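Local coordinates for protein copper-transporting atpase (Sulfolobus solfataricus, PDB 2YJ6) that probably couples ATP hydrolysis to the transport of copper or related metal cations across the cell membrane, this chain being its nucleotide-binding and phosphorylation part, at residues A[25-30]-A[198-203]; A[117-122]-A[131-136]. The protein carries 1 engineered substitution. All coordinates share one frame; numbering follows the deposited sequence.

How the contacts relate
The two contacts sit in the two halves of the catalytic part of a P-type ATPase, their centres 37 Å apart and their nearest atoms about 16 Å apart. Contact 1 joins neighbouring parallel strands, 30-34 and 201-205, in the mixed sheet of the haloacid dehalogenase-like P-domain. Contact 2 joins strands 119-123 and 126-134, a hairpin of the antiparallel sheet of the N-domain, beside the bound nucleotide analogue. Both segments of contact 2 fall within the 167 residues that separate 25-30 from 198-203, so the nucleotide-binding half is an insertion into the P-domain. Contact 1 therefore joins strands of one sheet that are separated in sequence by the N-domain and by further P-domain elements.

Contact 1 of 2, residues A[25-30]-A[198-203]; sequences IKEIDT and GNKVLM
Lys200 and Thr30 have the most surface buried in this join between two parallel strands of the Rossmann-like P-domain sheet, where strand 30-34 starts beside strand 201-205. Lys200 O takes two donors, Asp29 N at 3.0 Å and Thr30 N at 3.1 Å, the second nearly in line with its C=O. Thr30 O then receives Leu202 N at 2.9 Å, which sets the parallel pairing of Thr30 with Val201. The side chain of Lys200 starts toward segment 25-30, its CB lying 3.5 Å from Glu27 O, then bends at chi2 (-49°) and runs alongside Glu27, pointing the same way. Its ammonium group (NZ) forms a salt bridge with Asp218, just before the neighbouring strand 219-223.

Asp29, just before strand 30-34, binds both segments with its two carboxylate oxygens. With chi1 at 63°, its CG stands between its own backbone N and carbonyl carbon, and OD2 accepts Lys200 N at 2.7 Å from above the carboxylate plane. The other oxygen, OD1, takes the hydroxyl of Thr30, also out of that plane. An alanine here would remove both carboxylate acceptors and would probably leave Lys200 N without its mate and the Thr30 hydroxyl free to turn. Ile28 meets Leu202 at about a right angle, and Val219 of the next strand touches both. Strand 30-34 goes on to Lys35 and Thr36, which contact ATP in structures of this protein. The closest apolar touch across the join is Ile28 CG2 on Leu202 CB, 3.7 Å.

Contact 2 of 2, residues A[117-122]-A[131-136]; sequences NDIAVY and FNISDV. With A99 (5'-O-[(S)-hydroxy{[(R)-hydroxy({(S)-hydroxy[(1S)-1-(2-nitrophenyl)ethoxy]phosphoryl}oxy)phosphoryl]oxy}phosphoryl]adenosine), chain C.
Ile119 CG1 rests 3.7 Å from Ile133 CD1, and these two branched chains face the bound nucleotide analogue from adjacent strands of the N-domain hairpin. Ile119 CD1 reaches the ribose hydroxyl, 3.4 Å from O2' of A99, while Ile133 CG2 lies 4.0 Å from its nitro oxygen O'M. Further along, Asp135 OD2 approaches C1' of the nitrophenyl ring at 3.4 Å. That carboxylate is held by Thr40 OG1 and Thr43 N.

Behind this first shell, a classic beta bulge, Asp118 and Ile119 opposite Phe131, opens strand 119-123: Asp118 N and Ile119 N both donate to Phe131 O, and Ile119 O accepts Phe131 N at 3.0 Å. Asp118 CG lies beside its backbone N (chi1 -59°), which carries OD2 across the hairpin to take Ile133 N on its anti lone pair at 2.8 Å, almost straight (169°). Asn132 OD1 adds a weak bond to Asp118 N. Deeper still, the Phe131 ring meets Val121 CG2 through CE1 and packs against Phe49 of strand 45-50.

Polar bonds thus fix the hairpin backbone, whereas the aliphatic carbons of the two isoleucines probably give the ligand shape and van der Waals contact, while Glu63 makes a hydrogen bond to A99.

Contact 1 of 2, residues A[25-30]-A[198-203]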
loop_
_atom_site.group_PDB
_atom_site.type_symbol
_atom_site.label_atom_id
_atom_site.label_comp_id
_atom_site.label_asym_id
_atom_site.label_seq_id
_atom_site.Cartn_x
_atom_site.Cartn_y
_atom_site.Cartn_z
ATOM N N ILE A 25 8.353 10.261 -21.571
ATOM C CA ILE A 25 8.473 10.974 -20.308
ATOM C C ILE A 25 8.668 12.479 -20.476
ATOM O O ILE A 25 8.255 13.248 -19.614
ATOM C CB ILE A 25 9.599 10.424 -19.403
ATOM C CG1 ILE A 25 10.850 11.289 -19.515
ATOM C CG2 ILE A 25 9.904 8.978 -19.721
ATOM C CD1 ILE A 25 11.297 11.872 -18.192
ATOM N N LYS A 26 9.290 12.910 -21.570
ATOM C CA LYS A 26 9.534 14.340 -21.761
ATOM C C LYS A 26 8.227 15.104 -21.761
ATOM O O LYS A 26 8.187 16.264 -21.396
ATOM C CB LYS A 26 10.298 14.617 -23.057
ATOM N N GLU A 27 7.143 14.440 -22.134
ATOM C CA GLU A 27 5.843 15.101 -22.214
ATOM C C GLU A 27 5.049 15.108 -20.901
ATOM O O GLU A 27 4.041 15.814 -20.787
ATOM C CB GLU A 27 5.002 14.433 -23.299
ATOM C CG GLU A 27 5.812 13.901 -24.474
ATOM C CD GLU A 27 5.004 12.950 -25.351
ATOM O OE1 GLU A 27 3.754 13.034 -25.328
ATOM O OE2 GLU A 27 5.624 12.112 -26.051
ATOM N N ILE A 28 5.496 14.325 -19.920
ATOM C CA ILE A 28 4.753 14.148 -18.671
ATOM C C ILE A 28 4.500 15.484 -17.962
ATOM O O ILE A 28 5.418 16.291 -17.798
ATOM C CB ILE A 28 5.510 13.214 -17.679
ATOM C CG1 ILE A 28 5.669 11.811 -18.261
ATOM C CG2 ILE A 28 4.758 13.108 -16.366
ATOM C CD1 ILE A 28 4.359 11.084 -18.430
ATOM N N ASP A 29 3.267 15.719 -17.525
ATOM C CA ASP A 29 3.012 16.893 -16.694
ATOM C C ASP A 29 2.431 16.569 -15.309
ATOM O O ASP A 29 2.292 17.473 -14.485
ATOM C CB ASP A 29 2.109 17.886 -17.421
ATOM C CG ASP A 29 0.742 17.316 -17.708
ATOM O OD1 ASP A 29 -0.070 17.257 -16.761
ATOM O OD2 ASP A 29 0.477 16.939 -18.873
ATOM N N THR A 30 2.104 15.294 -15.060
ATOM C CA THR A 30 1.459 14.882 -13.803
ATOM C C THR A 30 2.060 13.622 -13.162
ATOM O O THR A 30 2.274 12.617 -13.830
ATOM C CB THR A 30 -0.059 14.669 -13.990
ATOM O OG1 THR A 30 -0.656 15.863 -14.509
ATOM C CG2 THR A 30 -0.725 14.327 -12.669
ATOM N N GLY A 198 -6.451 16.763 -21.076
ATOM C CA GLY A 198 -5.196 17.454 -21.281
ATOM C C GLY A 198 -3.942 16.825 -20.719
ATOM O O GLY A 198 -2.878 16.892 -21.335
ATOM N N ASN A 199 -4.061 16.214 -19.549
ATOM C CA ASN A 199 -2.893 15.826 -18.762
ATOM C C ASN A 199 -2.147 14.591 -19.261
ATOM O O ASN A 199 -2.760 13.651 -19.749
ATOM C CB ASN A 199 -3.310 15.641 -17.310
ATOM C CG ASN A 199 -3.974 16.879 -16.743
ATOM O OD1 ASN A 199 -3.460 17.499 -15.811
ATOM N ND2 ASN A 199 -5.117 17.253 -17.313
ATOM N N LYS A 200 -0.818 14.614 -19.149
ATOM C CA LYS A 200 0.006 13.453 -19.466
ATOM C C LYS A 200 0.504 12.830 -18.159
ATOM O O LYS A 200 1.209 13.473 -17.379
ATOM C CB LYS A 200 1.175 13.845 -20.366
ATOM C CG LYS A 200 0.779 14.066 -21.822
ATOM C CD LYS A 200 -0.059 12.904 -22.313
ATOM C CE LYS A 200 0.030 12.748 -23.817
ATOM N NZ LYS A 200 -0.684 11.510 -24.264
ATOM N N VAL A 201 0.131 11.578 -17.916
ATOM C CA VAL A 201 0.220 11.034 -16.563
ATOM C C VAL A 201 1.294 9.964 -16.357
ATOM O O VAL A 201 1.280 8.916 -17.001
ATOM C CB VAL A 201 -1.157 10.499 -16.100
ATOM C CG1 VAL A 201 -1.054 9.840 -14.732
ATOM C CG2 VAL A 201 -2.170 11.627 -16.075
ATOM N N LEU A 202 2.220 10.242 -15.445
ATOM C CA LEU A 202 3.118 9.216 -14.935
ATOM C C LEU A 202 2.649 8.706 -13.549
ATOM O O LEU A 202 2.405 9.496 -12.622
ATOM C CB LEU A 202 4.553 9.726 -14.882
ATOM C CG LEU A 202 5.557 8.634 -14.498
ATOM C CD1 LEU A 202 6.921 8.890 -15.108
ATOM C CD2 LEU A 202 5.642 8.469 -12.976
ATOM N N MET A 203 2.504 7.388 -13.428
ATOM C CA MET A 203 1.968 6.782 -12.206
ATOM C C MET A 203 2.894 5.709 -11.643
ATOM O O MET A 203 3.421 4.892 -12.390
ATOM C CB MET A 203 0.568 6.183 -12.423
ATOM C CG MET A 203 0.061 5.409 -11.190
ATOM S SD MET A 203 -1.581 4.658 -11.266
ATOM C CE MET A 203 -2.581 6.047 -10.782
#

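Contact 2 of 2, residues A[117-122]-A[131-136]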
loop_
_atom_site.group_PDB
_atom_site.type_symbol
_atom_site.label_atom_id
_atom_site.label_comp_id
_atom_site.label_asym_id
_atom_site.label_seq_id
_atom_site.Cartn_x
_atom_site.Cartn_y
_atom_site.Cartn_z
ATOM N N ASN A 117 -12.179 2.109 15.323
ATOM C CA ASN A 117 -11.169 1.054 15.321
ATOM C C ASN A 117 -11.047 0.419 13.935
ATOM O O ASN A 117 -11.891 0.639 13.061
ATOM C CB ASN A 117 -11.507 -0.025 16.357
ATOM C CG ASN A 117 -11.663 0.540 17.782
ATOM O OD1 ASN A 117 -12.738 0.448 18.382
ATOM N ND2 ASN A 117 -10.587 1.119 18.321
ATOM N N ASP A 118 -10.008 -0.383 13.740
ATOM C CA ASP A 118 -9.802 -1.056 12.466
ATOM C C ASP A 118 -10.289 -2.512 12.522
ATOM O O ASP A 118 -11.005 -2.966 11.631
ATOM C CB ASP A 118 -8.317 -1.001 12.064
ATOM C CG ASP A 118 -7.784 0.426 11.927
ATOM O OD1 ASP A 118 -8.438 1.272 11.278
ATOM O OD2 ASP A 118 -6.690 0.703 12.465
ATOM N N ILE A 119 -9.914 -3.236 13.574
ATOM C CA ILE A 119 -10.181 -4.671 13.660
ATOM C C ILE A 119 -10.916 -5.080 14.958
ATOM O O ILE A 119 -10.651 -4.522 16.022
ATOM C CB ILE A 119 -8.864 -5.479 13.562
ATOM C CG1 ILE A 119 -8.119 -5.159 12.254
ATOM C CG2 ILE A 119 -9.135 -6.986 13.710
ATOM C CD1 ILE A 119 -8.926 -5.437 10.994
ATOM N N ALA A 120 -11.808 -6.070 14.874
ATOM C CA ALA A 120 -12.617 -6.467 16.026
ATOM C C ALA A 120 -12.633 -7.973 16.306
ATOM O O ALA A 120 -12.575 -8.803 15.382
ATOM C CB ALA A 120 -14.039 -5.931 15.893
ATOM N N VAL A 121 -12.735 -8.314 17.590
ATOM C CA VAL A 121 -12.696 -9.706 18.037
ATOM C C VAL A 121 -14.031 -10.086 18.671
ATOM O O VAL A 121 -14.451 -9.468 19.657
ATOM C CB VAL A 121 -11.563 -9.937 19.085
ATOM C CG1 VAL A 121 -11.473 -11.404 19.485
ATOM C CG2 VAL A 121 -10.228 -9.457 18.558
ATOM N N TYR A 122 -14.691 -11.091 18.098
ATOM C CA TYR A 122 -15.953 -11.628 18.603
ATOM C C TYR A 122 -15.804 -12.983 19.282
ATOM O O TYR A 122 -15.113 -13.862 18.763
ATOM C CB TYR A 122 -16.957 -11.761 17.453
ATOM C CG TYR A 122 -17.321 -10.441 16.851
ATOM C CD1 TYR A 122 -16.459 -9.794 15.998
ATOM C CD2 TYR A 122 -18.518 -9.823 17.170
ATOM C CE1 TYR A 122 -16.784 -8.566 15.445
ATOM C CE2 TYR A 122 -18.854 -8.588 16.639
ATOM C CZ TYR A 122 -17.984 -7.964 15.774
ATOM O OH TYR A 122 -18.311 -6.736 15.231
ATOM N N PHE A 131 -8.343 -3.854 17.748
ATOM C CA PHE A 131 -7.001 -3.392 17.398
ATOM C C PHE A 131 -7.058 -2.143 16.505
ATOM O O PHE A 131 -7.999 -1.945 15.741
ATOM C CB PHE A 131 -6.242 -4.430 16.567
ATOM C CG PHE A 131 -5.930 -5.723 17.262
ATOM C CD1 PHE A 131 -6.828 -6.780 17.233
ATOM C CD2 PHE A 131 -4.692 -5.923 17.842
ATOM C CE1 PHE A 131 -6.531 -7.979 17.831
ATOM C CE2 PHE A 131 -4.375 -7.129 18.450
ATOM C CZ PHE A 131 -5.293 -8.172 18.436
ATOM N N ASN A 132 -6.014 -1.326 16.578
ATOM C CA ASN A 132 -5.734 -0.338 15.547
ATOM C C ASN A 132 -4.421 -0.678 14.869
ATOM O O ASN A 132 -3.424 -0.959 15.533
ATOM C CB ASN A 132 -5.670 1.072 16.122
ATOM C CG ASN A 132 -7.030 1.606 16.473
ATOM O OD1 ASN A 132 -7.991 1.395 15.734
ATOM N ND2 ASN A 132 -7.130 2.283 17.610
ATOM N N ILE A 133 -4.431 -0.623 13.540
ATOM C CA ILE A 133 -3.325 -1.082 12.711
ATOM C C ILE A 133 -2.873 0.013 11.749
ATOM O O ILE A 133 -3.713 0.697 11.160
ATOM C CB ILE A 133 -3.766 -2.323 11.919
ATOM C CG1 ILE A 133 -3.929 -3.495 12.882
ATOM C CG2 ILE A 133 -2.772 -2.650 10.825
ATOM C CD1 ILE A 133 -4.432 -4.746 12.242
ATOM N N SER A 134 -1.555 0.177 11.606
ATOM C CA SER A 134 -0.978 1.211 10.733
ATOM C C SER A 134 0.172 0.722 9.844
ATOM O O SER A 134 0.723 -0.356 10.057
ATOM C CB SER A 134 -0.480 2.402 11.552
ATOM O OG SER A 134 -1.545 3.013 12.257
ATOM N N ASP A 135 0.514 1.549 8.853
ATOM C CA ASP A 135 1.627 1.327 7.928
ATOM C C ASP A 135 2.764 2.197 8.454
ATOM O O ASP A 135 2.553 2.969 9.390
ATOM C CB ASP A 135 1.214 1.807 6.523
ATOM C CG ASP A 135 1.971 1.108 5.388
ATOM O OD1 ASP A 135 3.142 0.706 5.570
ATOM O OD2 ASP A 135 1.373 0.972 4.295
ATOM N N VAL A 136 3.952 2.081 7.850
ATOM C CA VAL A 136 5.104 2.934 8.166
ATOM C C VAL A 136 5.549 3.759 6.947
ATOM O O VAL A 136 5.859 3.195 5.902
ATOM C CB VAL A 136 6.319 2.078 8.581
ATOM C CG1 VAL A 136 7.459 2.956 9.111
ATOM C CG2 VAL A 136 5.913 1.035 9.594
HETATM C "C'" A99 C . -3.567 -4.125 4.901
HETATM N N1 A99 C . -7.880 -10.961 9.926
HETATM C C2 A99 C . -8.603 -9.893 10.315
HETATM N N3 A99 C . -9.194 -9.057 9.451
HETATM C C4 A99 C . -9.095 -9.264 8.109
HETATM C C5 A99 C . -8.316 -10.411 7.612
HETATM C C6 A99 C . -7.685 -11.286 8.625
HETATM N N6 A99 C . -6.950 -12.376 8.273
HETATM N N7 A99 C . -8.378 -10.368 6.268
HETATM C C8 A99 C . -9.125 -9.288 5.933
HETATM N N9 A99 C . -9.544 -8.627 7.026
HETATM P PA A99 C . -8.847 -7.124 1.920
HETATM P PB A99 C . -6.456 -5.683 2.048
HETATM P PG A99 C . -5.606 -3.294 3.317
HETATM O "O'L" A99 C . -3.738 -1.817 6.481
HETATM O "O'M" A99 C . -1.941 -1.024 7.274
HETATM C "C1'" A99 C . -0.557 -1.719 5.061
HETATM O O1A A99 C . -9.361 -5.868 1.254
HETATM C C1B A99 C . -10.395 -7.418 7.030
HETATM O O1B A99 C . -5.146 -6.391 1.773
HETATM O O1G A99 C . -4.699 -3.210 2.108
HETATM C "C2'" A99 C . -1.789 -2.265 5.386
HETATM N "N2'" A99 C . -2.526 -1.680 6.421
HETATM O "O2'" A99 C . -10.100 -5.173 7.805
HETATM O O2A A99 C . -8.694 -8.401 1.134
HETATM C C2B A99 C . -9.519 -6.184 6.973
HETATM O O2B A99 C . -7.138 -4.884 0.956
HETATM O O2G A99 C . -4.705 -3.271 4.666
HETATM C "C3'" A99 C . -2.271 -3.449 4.627
HETATM O "O3'" A99 C . -9.423 -4.339 5.406
HETATM O O3A A99 C . -7.449 -6.803 2.625
HETATM C C3B A99 C . -9.537 -5.764 5.520
HETATM O O3B A99 C . -6.289 -4.756 3.364
HETATM O O3G A99 C . -6.706 -2.264 3.472
HETATM C "C4'" A99 C . -1.459 -3.973 3.630
HETATM O "O4'" A99 C . -11.203 -7.415 5.844
HETATM C C4B A99 C . -10.881 -6.284 5.024
HETATM C "C5'" A99 C . -0.237 -3.383 3.335
HETATM O "O5'" A99 C . -9.720 -7.431 3.238
HETATM C C5B A99 C . -10.879 -6.654 3.544
HETATM C "C6'" A99 C . 0.206 -2.275 4.045
HETATM C "CM'" A99 C . -3.613 -5.421 4.094
#